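Local structure of diphosphomevalonate decarboxylase, putative (Trypanosoma brucei, 2HKE) at residues Asp56-Asp61 / Asn95-Ile100; Leu83-Thr88 / Arg128-Thr133; Val6-Pro11 / Val368-Pro373; Pro45-Thr50 / Glu103-Thr108; Asp35-Thr40 / Phe155-Lys160. The protein probably catalyses the ATP-dependent decarboxylation of (R)-5-diphosphomevalonate to isopentenyl diphosphate, a precursor of isoprenoids and sterols in the mevalonate pathway. The protein carries 1 engineered substitution. All blocks are in the same frame, centred on the assembly; numbering follows the deposited sequence.

Contact 1 of 5, residues Asp56-Asp61 / Asn95-Ile100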
# COMPACT_ATOMS: atom_id res chain seq x y z
N ASP A 56 14.58 4.22 30.77
CA ASP A 56 15.15 5.28 31.63
C ASP A 56 16.67 5.25 31.63
O ASP A 56 17.33 6.29 31.76
CB ASP A 56 14.65 5.11 33.06
CG ASP A 56 13.31 5.73 33.27
OD1 ASP A 56 13.22 6.97 33.13
OD2 ASP A 56 12.34 4.98 33.56
N ASP A 57 17.23 4.06 31.49
CA ASP A 57 18.66 3.85 31.59
C ASP A 57 19.40 4.60 30.48
O ASP A 57 20.52 5.09 30.69
CB ASP A 57 19.02 2.35 31.49
CG ASP A 57 17.88 1.42 31.91
OD1 ASP A 57 16.69 1.81 31.79
OD2 ASP A 57 18.19 0.27 32.33
N ILE A 58 18.79 4.69 29.30
CA ILE A 58 19.47 5.22 28.12
C ILE A 58 19.29 6.72 27.94
O ILE A 58 18.35 7.33 28.48
CB ILE A 58 19.02 4.47 26.84
CG1 ILE A 58 17.65 4.94 26.36
CG2 ILE A 58 19.02 2.95 27.10
CD1 ILE A 58 17.06 4.08 25.26
N GLU A 59 20.18 7.31 27.15
CA GLU A 59 20.28 8.76 27.01
C GLU A 59 19.71 9.30 25.69
O GLU A 59 19.44 10.49 25.58
CB GLU A 59 21.73 9.23 27.18
CG GLU A 59 22.56 8.57 28.33
CD GLU A 59 21.99 8.76 29.75
OE1 GLU A 59 21.48 9.86 30.08
OE2 GLU A 59 22.07 7.78 30.54
N THR A 60 19.55 8.45 24.68
CA THR A 60 18.83 8.87 23.47
C THR A 60 17.88 7.76 23.01
O THR A 60 17.93 6.63 23.48
CB THR A 60 19.79 9.31 22.31
OG1 THR A 60 20.55 8.20 21.83
CG2 THR A 60 20.74 10.42 22.76
N ASP A 61 16.98 8.12 22.10
CA ASP A 61 16.14 7.11 21.46
C ASP A 61 17.00 6.32 20.50
O ASP A 61 18.00 6.85 19.98
CB ASP A 61 15.02 7.78 20.70
CG ASP A 61 14.11 8.59 21.60
OD1 ASP A 61 13.75 8.11 22.70
OD2 ASP A 61 13.80 9.71 21.18
N ASN A 95 9.23 12.15 28.99
CA ASN A 95 10.69 12.27 29.09
C ASN A 95 11.44 10.98 28.78
O ASN A 95 12.66 11.01 28.50
CB ASN A 95 11.09 12.82 30.47
CG ASN A 95 10.61 11.93 31.65
OD1 ASN A 95 11.28 11.86 32.69
ND2 ASN A 95 9.47 11.26 31.48
N LYS A 96 10.73 9.86 28.80
CA LYS A 96 11.33 8.56 28.59
C LYS A 96 11.87 8.54 27.17
O LYS A 96 11.30 9.16 26.28
CB LYS A 96 10.29 7.45 28.72
CG LYS A 96 9.56 7.40 30.04
CD LYS A 96 10.37 6.69 31.10
CE LYS A 96 9.64 6.67 32.45
NZ LYS A 96 9.73 8.02 33.10
N LYS A 97 12.97 7.81 27.00
CA LYS A 97 13.48 7.49 25.68
C LYS A 97 12.94 6.11 25.31
O LYS A 97 12.46 5.35 26.16
CB LYS A 97 15.01 7.42 25.66
CG LYS A 97 15.71 8.64 26.21
CD LYS A 97 15.46 9.88 25.37
CE LYS A 97 15.86 11.12 26.12
NZ LYS A 97 15.16 11.21 27.43
N VAL A 98 13.04 5.80 24.03
CA VAL A 98 12.49 4.57 23.53
C VAL A 98 13.51 3.85 22.64
O VAL A 98 14.27 4.48 21.91
CB VAL A 98 11.18 4.89 22.78
CG1 VAL A 98 11.42 5.87 21.60
CG2 VAL A 98 10.48 3.63 22.34
N ASN A 99 13.54 2.53 22.76
CA ASN A 99 14.23 1.66 21.79
C ASN A 99 13.18 1.13 20.83
O ASN A 99 12.24 0.49 21.27
CB ASN A 99 14.89 0.41 22.39
CG ASN A 99 15.96 0.71 23.43
OD1 ASN A 99 15.89 0.17 24.54
ND2 ASN A 99 16.96 1.49 23.07
N ILE A 100 13.34 1.40 19.55
CA ILE A 100 12.46 0.91 18.50
C ILE A 100 13.23 -0.08 17.64
O ILE A 100 14.35 0.24 17.19
CB ILE A 100 12.05 2.07 17.56
CG1 ILE A 100 11.44 3.24 18.35
CG2 ILE A 100 11.08 1.59 16.48
CD1 ILE A 100 11.32 4.48 17.52
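With CG anti to its carbonyl carbon (chi1 -61°), Asp61 swings its carboxylate onto the start of strand 97-104, whereas Ile58 holds CG1 in the crowded position between backbone N and carbonyl carbon (chi1 78°) and runs on to CD1 extended, so that its tip crosses the same strand. Asp61 OD1 presents its anti lone pair to the backbone of Val98 and accepts a hydrogen bond from Val98 N at 2.8 Å. The same atom forms a salt bridge with Arg86, so two donors grip this one oxygen, and its negative charge is probably favoured by that pairing. Ile58 CG1 rests on Lys97 CB at 3.7 Å, and Ile58 CD1 reaches Asn99 ND2 at 3.4 Å, the amide itself being held by Thr62 and Arg55. The Lys97 chain is bent at chi2 and chi4: its methylenes lie against the backbone from Ile58 to Thr60, after which NZ curls back to Asn95 O at 2.7 Å, almost along the C=O axis. That turn leaves Lys97 NZ 5.8 Å from Asp61 OD1, with no ion pair between them. Farther out, Asp56 lies obliquely over the end of Lys96; the salt bridge from Asp56 OD1 to Lys96 NZ is long, at 3.6 Å, and the closer hold on NZ is its hydrogen bond to Glu92 O. The loop between strands 48-55 and 62-65 thus crosses the beginning of strand 97-104, which runs antiparallel to the former strand and parallel to the latter, while Val98 packs against Leu82 of helix 76-86 and Leu126 of helix 114-130.

Contact 2 of 5, residues Leu83-Thr88 / Arg128-Thr133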
# COMPACT_ATOMS: atom_id res chain seq x y z
N LEU A 83 8.34 13.56 18.04
CA LEU A 83 7.95 14.89 18.56
C LEU A 83 6.47 14.99 18.81
O LEU A 83 6.03 15.51 19.88
CB LEU A 83 8.37 16.01 17.59
CG LEU A 83 9.85 16.32 17.44
CD1 LEU A 83 10.01 17.31 16.28
CD2 LEU A 83 10.44 16.88 18.74
N HIS A 84 5.67 14.57 17.83
CA HIS A 84 4.23 14.63 17.96
C HIS A 84 3.76 13.69 19.08
O HIS A 84 2.87 14.02 19.87
CB HIS A 84 3.54 14.29 16.66
CG HIS A 84 2.07 14.53 16.72
ND1 HIS A 84 1.55 15.77 17.00
CD2 HIS A 84 1.02 13.69 16.61
CE1 HIS A 84 0.23 15.69 17.04
NE2 HIS A 84 -0.12 14.44 16.80
N LEU A 85 4.42 12.55 19.17
CA LEU A 85 4.03 11.53 20.13
C LEU A 85 4.22 12.09 21.54
O LEU A 85 3.34 11.99 22.38
CB LEU A 85 4.88 10.30 19.90
CG LEU A 85 4.74 9.12 20.84
CD1 LEU A 85 3.42 8.32 20.53
CD2 LEU A 85 6.02 8.27 20.74
N ARG A 86 5.38 12.69 21.78
CA ARG A 86 5.71 13.21 23.08
C ARG A 86 4.99 14.47 23.49
O ARG A 86 5.05 14.85 24.65
CB ARG A 86 7.21 13.42 23.19
CG ARG A 86 7.97 12.16 23.26
CD ARG A 86 9.39 12.45 23.61
NE ARG A 86 10.09 11.20 23.84
CZ ARG A 86 11.03 10.70 23.05
NH1 ARG A 86 11.45 11.33 21.97
NH2 ARG A 86 11.56 9.56 23.39
N SER A 87 4.37 15.16 22.55
CA SER A 87 3.51 16.30 22.88
C SER A 87 2.08 15.91 23.14
O SER A 87 1.24 16.79 23.37
CB SER A 87 3.55 17.34 21.77
OG SER A 87 2.88 16.94 20.60
N THR A 88 1.77 14.61 23.02
CA THR A 88 0.41 14.13 23.18
C THR A 88 0.39 12.94 24.11
O THR A 88 -0.40 12.03 23.94
CB THR A 88 -0.21 13.81 21.80
OG1 THR A 88 0.57 12.79 21.13
CG2 THR A 88 -0.27 15.10 20.94
N ARG A 128 0.80 3.00 21.82
CA ARG A 128 0.45 2.14 22.95
C ARG A 128 1.45 2.31 24.08
O ARG A 128 1.07 2.58 25.22
CB ARG A 128 0.33 0.69 22.56
CG ARG A 128 -0.21 -0.15 23.72
CD ARG A 128 -0.69 -1.46 23.37
NE ARG A 128 -2.03 -1.43 22.83
CZ ARG A 128 -2.73 -2.51 22.57
NH1 ARG A 128 -2.22 -3.72 22.78
NH2 ARG A 128 -3.93 -2.37 22.06
N ALA A 129 2.74 2.25 23.75
CA ALA A 129 3.81 2.35 24.75
C ALA A 129 3.80 3.64 25.53
O ALA A 129 4.02 3.64 26.75
CB ALA A 129 5.20 2.17 24.08
N PHE A 130 3.55 4.75 24.85
CA PHE A 130 3.60 6.07 25.47
C PHE A 130 2.25 6.54 26.01
O PHE A 130 2.15 7.65 26.53
CB PHE A 130 4.13 7.08 24.45
CG PHE A 130 5.63 7.13 24.38
CD1 PHE A 130 6.34 6.24 23.57
CD2 PHE A 130 6.34 8.04 25.13
CE1 PHE A 130 7.74 6.31 23.51
CE2 PHE A 130 7.75 8.10 25.09
CZ PHE A 130 8.44 7.21 24.28
N LYS A 131 1.22 5.72 25.79
CA LYS A 131 -0.15 6.12 26.08
C LYS A 131 -0.50 7.49 25.53
O LYS A 131 -1.07 8.37 26.23
CB LYS A 131 -0.40 6.02 27.57
CG LYS A 131 0.09 4.72 28.13
CD LYS A 131 -0.23 4.58 29.58
CE LYS A 131 -0.19 3.12 30.01
NZ LYS A 131 -1.34 2.39 29.36
N SER A 132 -0.19 7.69 24.25
CA SER A 132 -0.44 8.95 23.59
C SER A 132 -1.89 9.02 23.19
O SER A 132 -2.49 8.01 22.82
CB SER A 132 0.46 9.11 22.33
OG SER A 132 0.06 10.15 21.44
N THR A 133 -2.45 10.22 23.21
CA THR A 133 -3.80 10.43 22.76
C THR A 133 -3.96 10.53 21.23
O THR A 133 -5.09 10.64 20.71
CB THR A 133 -4.35 11.71 23.38
OG1 THR A 133 -3.48 12.82 23.08
CG2 THR A 133 -4.46 11.51 24.90
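Leu85 carries the apolar half of this contact by dividing its two methyls between different partners. Its CG is anti to the backbone N (chi1 176°), which sends the branch across the Phe130 ring at about a right angle. Leu85 CD2 sits over one face, 3.9 Å from the Phe130 ring centroid and displaced toward the CD1 rim, in a CH-pi contact. The other methyl, Leu85 CD1, touches Ser132 CB at 3.6 Å. Arg86 is extended from CG to NE and passes the far end of the same ring, with Arg86 NH2 4.0 Å from Phe130 CZ; guanidinium and ring planes stand 83° apart, so the two do not stack, and the charged end is directed to Asp61.

The polar half gathers around Thr88. Its OG1 occupies the crowded position between backbone N and carbonyl carbon, while Ser132 OG is anti to its own backbone N (chi1 165°); together these torsions put Thr88 OG1 and Ser132 OG tip to tip at 2.7 Å. Thr88 OG1 also folds back to within 2.9 Å of His84 O, in the last turn of helix 76-86. On the other side of the contact, Lys131 leaves helix 114-130 with positive phi in a Schellman motif, which turns Thr133 N onto Thr88 O at 2.8 Å, nearly along the C=O axis. Ser132 OG comes within 3.2 Å of that same carbonyl oxygen and is itself hydrogen-bonded to Thr134 N. Two helix C-termini are therefore joined through one carbonyl oxygen that receives a backbone N-H, and this polar joint sits beside the Leu85-Phe130 CH-pi contact.

Contact 3 of 5, residues Val6-Pro11 / Val368-Pro373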
# COMPACT_ATOMS: atom_id res chain seq x y z
N VAL A 6 5.98 -3.09 23.60
CA VAL A 6 4.82 -3.30 22.76
C VAL A 6 5.27 -3.76 21.38
O VAL A 6 6.24 -3.23 20.85
CB VAL A 6 3.99 -1.99 22.61
CG1 VAL A 6 2.86 -2.16 21.62
CG2 VAL A 6 3.47 -1.53 23.99
N THR A 7 4.56 -4.74 20.83
CA THR A 7 4.87 -5.30 19.51
C THR A 7 3.61 -5.31 18.66
O THR A 7 2.53 -5.72 19.10
CB THR A 7 5.45 -6.76 19.61
OG1 THR A 7 6.62 -6.73 20.40
CG2 THR A 7 5.82 -7.29 18.20
N VAL A 8 3.77 -4.85 17.42
CA VAL A 8 2.64 -4.68 16.49
C VAL A 8 3.08 -5.20 15.14
O VAL A 8 4.24 -5.02 14.76
CB VAL A 8 2.31 -3.17 16.29
CG1 VAL A 8 1.30 -2.96 15.17
CG2 VAL A 8 1.79 -2.58 17.61
N GLU A 9 2.15 -5.81 14.42
CA GLU A 9 2.33 -6.11 13.03
C GLU A 9 1.33 -5.27 12.23
O GLU A 9 0.18 -5.12 12.63
CB GLU A 9 2.14 -7.59 12.76
CG GLU A 9 3.36 -8.44 13.23
CD GLU A 9 3.23 -9.92 12.89
OE1 GLU A 9 2.08 -10.38 12.64
OE2 GLU A 9 4.30 -10.61 12.86
N ALA A 10 1.80 -4.71 11.12
CA ALA A 10 0.91 -4.00 10.21
C ALA A 10 1.05 -4.51 8.78
O ALA A 10 2.16 -4.83 8.31
CB ALA A 10 1.17 -2.50 10.28
N PRO A 11 -0.06 -4.48 8.02
CA PRO A 11 -0.06 -4.90 6.61
C PRO A 11 0.23 -3.75 5.65
O PRO A 11 0.08 -2.58 6.02
CB PRO A 11 -1.51 -5.30 6.42
CG PRO A 11 -2.25 -4.24 7.19
CD PRO A 11 -1.39 -4.02 8.44
N VAL A 368 -4.16 -3.61 11.73
CA VAL A 368 -3.01 -3.85 12.64
C VAL A 368 -3.33 -4.85 13.75
O VAL A 368 -4.48 -4.97 14.17
CB VAL A 368 -2.47 -2.57 13.28
CG1 VAL A 368 -2.28 -1.50 12.20
CG2 VAL A 368 -3.38 -2.12 14.39
N LYS A 369 -2.32 -5.55 14.21
CA LYS A 369 -2.46 -6.58 15.24
C LYS A 369 -1.44 -6.27 16.32
O LYS A 369 -0.31 -5.95 16.00
CB LYS A 369 -2.22 -7.98 14.65
CG LYS A 369 -2.70 -9.15 15.53
CD LYS A 369 -2.83 -10.52 14.78
CE LYS A 369 -2.68 -11.74 15.76
NZ LYS A 369 -2.33 -13.10 15.10
N TYR A 370 -1.83 -6.37 17.59
CA TYR A 370 -0.92 -6.18 18.73
C TYR A 370 -0.55 -7.58 19.15
O TYR A 370 -1.42 -8.43 19.30
CB TYR A 370 -1.61 -5.38 19.87
CG TYR A 370 -1.98 -4.01 19.44
CD1 TYR A 370 -3.11 -3.79 18.70
CD2 TYR A 370 -1.13 -2.94 19.67
CE1 TYR A 370 -3.44 -2.56 18.24
CE2 TYR A 370 -1.44 -1.66 19.21
CZ TYR A 370 -2.60 -1.48 18.48
OH TYR A 370 -2.94 -0.26 17.99
N LEU A 371 0.72 -7.82 19.35
CA LEU A 371 1.23 -9.15 19.65
C LEU A 371 1.73 -9.27 21.08
O LEU A 371 1.89 -8.29 21.80
CB LEU A 371 2.37 -9.47 18.69
CG LEU A 371 1.99 -9.95 17.27
CD1 LEU A 371 0.68 -9.41 16.74
CD2 LEU A 371 3.18 -9.67 16.33
N GLY A 372 2.01 -10.50 21.49
CA GLY A 372 2.38 -10.74 22.85
C GLY A 372 3.86 -10.67 23.04
O GLY A 372 4.63 -10.80 22.08
N PRO A 373 4.28 -10.50 24.31
CA PRO A 373 5.68 -10.43 24.70
C PRO A 373 6.56 -11.52 24.10
O PRO A 373 7.77 -11.30 23.96
CB PRO A 373 5.62 -10.54 26.24
CG PRO A 373 4.20 -10.89 26.57
CD PRO A 373 3.39 -10.36 25.47
O HOH W 1 2.42 -5.96 22.44
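Leu371 lays its CD2 methyl across the stem of Glu9 at about a right angle, with CD2 3.3 Å from Glu9 CG and close to the carboxylate carbon as well. Glu9 extends beyond CG, so its carboxylate carries on past the methyl to a salt bridge with Arg47. On the other face of the sheet Val8 and Tyr370 lie side by side and point the same way, Val8 CG2 meeting Tyr370 CD2 at 3.6 Å. The Tyr370 ring also takes part in a cation-pi contact with Arg128 of helix 114-130. Strand 369-371, from the far end of the chain, joins strand 5-15 antiparallel in the N-terminal domain sheet of this GHMP-family fold; the other neighbour of strand 5-15 at this level is strand 48-55. Glu9 and Lys369 form a hydrogen-bonded pair: Glu9 N to Lys369 O is 2.9 Å and Lys369 N to Glu9 O 3.0 Å, both in the carbonyl plane. Leu371 N reaches Thr7 O at 2.8 Å along an almost straight N-H direction (177°), though from above the carbonyl plane. Where the strands begin to part, a water bridges the backbone, accepting from Thr7 N at 2.9 Å and donating to Leu371 O at 2.5 Å.

Contact 4 of 5, residues Pro45-Thr50 / Glu103-Thr108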
# COMPACT_ATOMS: atom_id res chain seq x y z
N PRO A 45 1.08 -13.74 4.01
CA PRO A 45 2.30 -14.12 4.74
C PRO A 45 3.24 -12.98 5.10
O PRO A 45 4.03 -13.16 6.02
CB PRO A 45 2.99 -15.11 3.79
CG PRO A 45 2.53 -14.61 2.40
CD PRO A 45 1.19 -14.02 2.56
N PHE A 46 3.14 -11.83 4.41
CA PHE A 46 4.11 -10.74 4.57
C PHE A 46 3.53 -9.54 5.34
O PHE A 46 2.40 -9.12 5.08
CB PHE A 46 4.62 -10.26 3.21
CG PHE A 46 5.15 -11.38 2.34
CD1 PHE A 46 6.07 -12.28 2.84
CD2 PHE A 46 4.69 -11.55 1.05
CE1 PHE A 46 6.54 -13.32 2.05
CE2 PHE A 46 5.15 -12.57 0.27
CZ PHE A 46 6.08 -13.43 0.74
N ARG A 47 4.36 -8.97 6.20
CA ARG A 47 3.96 -7.87 7.07
C ARG A 47 5.20 -7.16 7.62
O ARG A 47 6.33 -7.69 7.53
CB ARG A 47 3.07 -8.38 8.21
CG ARG A 47 3.78 -9.12 9.34
CD ARG A 47 4.44 -10.43 8.92
NE ARG A 47 5.30 -11.01 9.98
CZ ARG A 47 6.57 -10.66 10.26
NH1 ARG A 47 7.20 -9.68 9.63
NH2 ARG A 47 7.21 -11.29 11.24
N SER A 48 5.01 -5.97 8.20
CA SER A 48 6.04 -5.34 9.00
C SER A 48 5.72 -5.55 10.47
O SER A 48 4.57 -5.66 10.86
CB SER A 48 6.22 -3.85 8.76
OG SER A 48 6.40 -3.61 7.39
N LYS A 49 6.77 -5.59 11.26
CA LYS A 49 6.66 -5.81 12.67
C LYS A 49 7.58 -4.82 13.35
O LYS A 49 8.72 -4.62 12.92
CB LYS A 49 7.08 -7.24 12.96
CG LYS A 49 7.12 -7.61 14.44
CD LYS A 49 7.11 -9.16 14.51
CE LYS A 49 7.50 -9.69 15.80
NZ LYS A 49 7.68 -11.20 15.68
N THR A 50 7.05 -4.16 14.40
CA THR A 50 7.83 -3.27 15.28
C THR A 50 7.60 -3.60 16.74
O THR A 50 6.47 -3.82 17.16
CB THR A 50 7.46 -1.78 15.09
OG1 THR A 50 7.78 -1.36 13.78
CG2 THR A 50 8.15 -0.85 16.09
N GLU A 103 11.26 -4.61 11.72
CA GLU A 103 11.64 -5.42 10.56
C GLU A 103 10.44 -5.74 9.67
O GLU A 103 9.29 -5.43 10.01
CB GLU A 103 12.26 -6.73 11.05
CG GLU A 103 11.24 -7.68 11.57
CD GLU A 103 11.84 -8.91 12.24
OE1 GLU A 103 13.00 -8.85 12.74
OE2 GLU A 103 11.11 -9.92 12.30
N ASN A 104 10.70 -6.41 8.55
CA ASN A 104 9.62 -6.97 7.75
C ASN A 104 10.13 -8.21 7.05
O ASN A 104 11.33 -8.41 6.98
CB ASN A 104 9.08 -5.93 6.75
CG ASN A 104 9.97 -5.76 5.53
OD1 ASN A 104 10.03 -6.65 4.70
ND2 ASN A 104 10.64 -4.63 5.43
N ASN A 105 9.22 -9.03 6.56
CA ASN A 105 9.58 -10.28 5.88
C ASN A 105 9.19 -10.28 4.40
O ASN A 105 9.01 -11.33 3.81
CB ASN A 105 8.96 -11.47 6.60
CG ASN A 105 7.45 -11.50 6.51
OD1 ASN A 105 6.79 -10.47 6.22
ND2 ASN A 105 6.87 -12.68 6.74
N PHE A 106 9.06 -9.11 3.80
CA PHE A 106 8.74 -9.06 2.38
C PHE A 106 9.98 -9.52 1.65
O PHE A 106 11.11 -9.14 2.02
CB PHE A 106 8.36 -7.66 1.92
CG PHE A 106 6.97 -7.27 2.33
CD1 PHE A 106 6.74 -6.59 3.50
CD2 PHE A 106 5.89 -7.60 1.52
CE1 PHE A 106 5.43 -6.24 3.89
CE2 PHE A 106 4.58 -7.24 1.88
CZ PHE A 106 4.36 -6.58 3.08
N PRO A 107 9.79 -10.33 0.60
CA PRO A 107 10.94 -10.74 -0.21
C PRO A 107 11.76 -9.54 -0.63
O PRO A 107 11.21 -8.51 -1.05
CB PRO A 107 10.30 -11.40 -1.42
CG PRO A 107 9.04 -11.91 -0.91
CD PRO A 107 8.54 -10.90 0.08
N THR A 108 13.08 -9.65 -0.48
CA THR A 108 13.95 -8.54 -0.82
C THR A 108 13.92 -8.37 -2.36
O THR A 108 13.76 -9.35 -3.13
CB THR A 108 15.39 -8.81 -0.29
OG1 THR A 108 16.16 -7.61 -0.33
CG2 THR A 108 16.04 -9.88 -1.11
O HOH W 2 9.75 -10.15 10.05
O HOH W 3 8.82 -2.31 7.13
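Strands 48-55 and 97-104 run antiparallel here, with Lys49 and Glu103 a hydrogen-bonded pair whose two N to O distances, Lys49 N to Glu103 O and Glu103 N to Lys49 O, are both 2.8 Å, and Ser48 facing Asn104 as a non-hydrogen-bonded pair. Beyond it the side chain of Asn105 continues the pairing: Asn105 OD1 accepts from Arg47 N at 2.9 Å, in the carbonyl plane, and Asn105 ND2 donates to Pro45 O at 3.0 Å. Both ends of the amide are used, which fixes its rotation. Phe46 is held between two prolines, with Pro107 CD over the centre of one ring face, 3.6 Å from the centroid, and Pro45 CG over the opposite face. Phe46 CB sits over the Phe106 ring, 3.5 Å from its centroid. The Asn105 amide lies over one face of the Arg47 guanidinium, toward its rim; Arg47 NE forms a salt bridge with Glu9, and a water links Arg47 NH1 to Glu103 OE2. Asn104 OD1 accepts from Phe106 N at 2.8 Å, closing an Asx turn at the strand's end. It leads into the glycine- and serine-rich segment entering helix 114-130 that, by sequence, corresponds to the phosphate-binding loop of GHMP kinases.

Contact 5 of 5, residues Asp35-Thr40 / Phe155-Lys160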
# COMPACT_ATOMS: atom_id res chain seq x y z
N ASP A 35 -7.78 13.40 -1.72
CA ASP A 35 -8.05 12.18 -0.99
C ASP A 35 -7.45 10.99 -1.74
O ASP A 35 -7.25 11.01 -2.95
CB ASP A 35 -9.53 11.93 -0.90
CG ASP A 35 -10.29 12.89 0.01
OD1 ASP A 35 -9.74 13.76 0.74
OD2 ASP A 35 -11.54 12.74 -0.05
N SER A 36 -7.25 9.90 -1.00
CA SER A 36 -6.89 8.64 -1.63
C SER A 36 -7.72 7.53 -1.01
O SER A 36 -8.37 7.75 0.01
CB SER A 36 -5.40 8.38 -1.54
OG SER A 36 -4.86 8.55 -0.25
N PHE A 37 -7.70 6.35 -1.60
CA PHE A 37 -8.65 5.33 -1.20
C PHE A 37 -7.93 4.03 -1.48
O PHE A 37 -7.44 3.83 -2.61
CB PHE A 37 -9.90 5.48 -2.09
CG PHE A 37 -11.22 5.03 -1.46
CD1 PHE A 37 -11.29 4.12 -0.41
CD2 PHE A 37 -12.39 5.45 -2.05
CE1 PHE A 37 -12.55 3.73 0.10
CE2 PHE A 37 -13.65 5.09 -1.57
CZ PHE A 37 -13.71 4.19 -0.49
N SER A 38 -7.86 3.13 -0.48
CA SER A 38 -7.06 1.93 -0.62
C SER A 38 -7.77 0.73 -0.03
O SER A 38 -8.76 0.87 0.72
CB SER A 38 -5.71 2.08 0.07
OG SER A 38 -5.91 2.42 1.44
N ILE A 39 -7.29 -0.43 -0.44
CA ILE A 39 -7.67 -1.69 0.18
C ILE A 39 -6.52 -2.13 1.05
O ILE A 39 -5.36 -2.25 0.61
CB ILE A 39 -7.96 -2.78 -0.88
CG1 ILE A 39 -9.15 -2.39 -1.75
CG2 ILE A 39 -8.25 -4.18 -0.23
CD1 ILE A 39 -9.50 -3.42 -2.77
N THR A 40 -6.83 -2.48 2.29
CA THR A 40 -5.84 -3.03 3.16
C THR A 40 -5.65 -4.54 2.87
O THR A 40 -6.62 -5.25 2.74
CB THR A 40 -6.34 -2.85 4.60
OG1 THR A 40 -6.62 -1.47 4.82
CG2 THR A 40 -5.29 -3.37 5.57
N PHE A 155 -11.68 -1.18 3.33
CA PHE A 155 -11.51 -0.11 2.33
C PHE A 155 -11.38 1.19 3.12
O PHE A 155 -12.22 1.52 3.96
CB PHE A 155 -12.69 -0.03 1.41
CG PHE A 155 -12.82 -1.18 0.45
CD1 PHE A 155 -13.21 -2.42 0.89
CD2 PHE A 155 -12.59 -1.00 -0.90
CE1 PHE A 155 -13.37 -3.47 -0.04
CE2 PHE A 155 -12.73 -2.05 -1.81
CZ PHE A 155 -13.14 -3.26 -1.36
N VAL A 156 -10.31 1.92 2.88
CA VAL A 156 -9.91 3.03 3.73
C VAL A 156 -9.70 4.28 2.89
O VAL A 156 -8.99 4.23 1.87
CB VAL A 156 -8.60 2.66 4.49
CG1 VAL A 156 -8.10 3.79 5.37
CG2 VAL A 156 -8.84 1.35 5.30
N ILE A 157 -10.31 5.37 3.33
CA ILE A 157 -10.11 6.70 2.74
C ILE A 157 -9.11 7.51 3.55
O ILE A 157 -9.26 7.68 4.74
CB ILE A 157 -11.42 7.46 2.68
CG1 ILE A 157 -12.41 6.75 1.74
CG2 ILE A 157 -11.18 8.92 2.20
CD1 ILE A 157 -13.88 7.30 1.90
N TRP A 158 -8.11 8.09 2.88
CA TRP A 158 -7.31 9.10 3.51
C TRP A 158 -7.98 10.42 3.14
O TRP A 158 -7.98 10.82 1.95
CB TRP A 158 -5.86 9.06 2.94
CG TRP A 158 -4.94 10.06 3.52
CD1 TRP A 158 -5.22 10.96 4.53
CD2 TRP A 158 -3.60 10.34 3.10
NE1 TRP A 158 -4.12 11.75 4.77
CE2 TRP A 158 -3.12 11.39 3.91
CE3 TRP A 158 -2.75 9.78 2.14
CZ2 TRP A 158 -1.84 11.92 3.78
CZ3 TRP A 158 -1.46 10.33 2.01
CH2 TRP A 158 -1.03 11.37 2.85
N ASN A 159 -8.63 11.03 4.13
CA ASN A 159 -9.25 12.32 4.00
C ASN A 159 -8.18 13.41 4.00
O ASN A 159 -7.41 13.53 4.93
CB ASN A 159 -10.28 12.55 5.14
CG ASN A 159 -11.28 11.45 5.21
OD1 ASN A 159 -12.21 11.40 4.41
ND2 ASN A 159 -11.02 10.49 6.08
N LYS A 160 -8.14 14.24 2.95
CA LYS A 160 -7.10 15.27 2.84
C LYS A 160 -7.15 16.34 3.91
O LYS A 160 -6.11 16.86 4.30
CB LYS A 160 -7.08 15.93 1.46
CG LYS A 160 -8.26 16.69 1.08
CD LYS A 160 -7.98 17.34 -0.29
CE LYS A 160 -9.26 17.70 -0.93
NZ LYS A 160 -9.99 18.66 -0.09
O HOH W 4 -12.35 13.51 2.74
O HOH W 5 -11.63 16.03 0.24
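Strands 36-40 and 155-159 are antiparallel neighbours in the large sheet of the N-terminal domain, which has the S5-like architecture of the GHMP family. Four backbone bonds join them. Ser38 N to Val156 O is 2.8 Å and Val156 N to Ser38 O 2.9 Å. Around Ser36 and Trp158, Trp158 N to Ser36 O is 2.9 Å but the return bond, Ser36 N to Trp158 O, lengthens to 3.2 Å. At the strand ends a side chain takes over: Asp35 OD1 accepts from Lys160 N at 2.8 Å, met from 31° above the carboxylate plane. Water hydrogens reach both carboxylate oxygens; one water donates to Asp35 OD2 and, at 2.7 Å, to Asn159 OD1. The hydroxyls find partners elsewhere, Ser36 OG on Arg149, Ser38 OG more weakly on the same arginine and Thr40 OG1 on Phe152 O, while Asn159 ND2 serves Val170 O and Thr172 OG1, both in strand 170-175. Phe37, Ile39, Phe155 and Ile157 share the face opposite Ser36 and Ser38, where Phe37 and Phe155 touch helix 213-234. Ile39 CG1 lies over the Phe155 ring, and Ile157 CG1 stands over the centre of the Phe37 ring, 3.5 Å from the centroid and 13° off the normal.

How the contacts relate
Contacts 1, 3, 4 and 5 reach the large mixed sheet of the N-terminal domain, whereas contact 2 joins the C-terminal ends of two helices packed against it. Contacts 3 and 4 are close, with centres about 12 Å apart, because strands 5-15 and 48-55 are neighbours; contacts 1 and 4 share strand 97-104. Contacts 1 and 2 alternate along the chain and meet through Arg86. The centres of contacts 5 and 1 lie about 34 Å apart; contact 5 joins the rest of the sheet where strand 36-40 pairs with strand 5-15, beside contact 3. Contact 3 spans nearly the whole sequence and encloses the other four, so the last strand returns to the domain where the chain began.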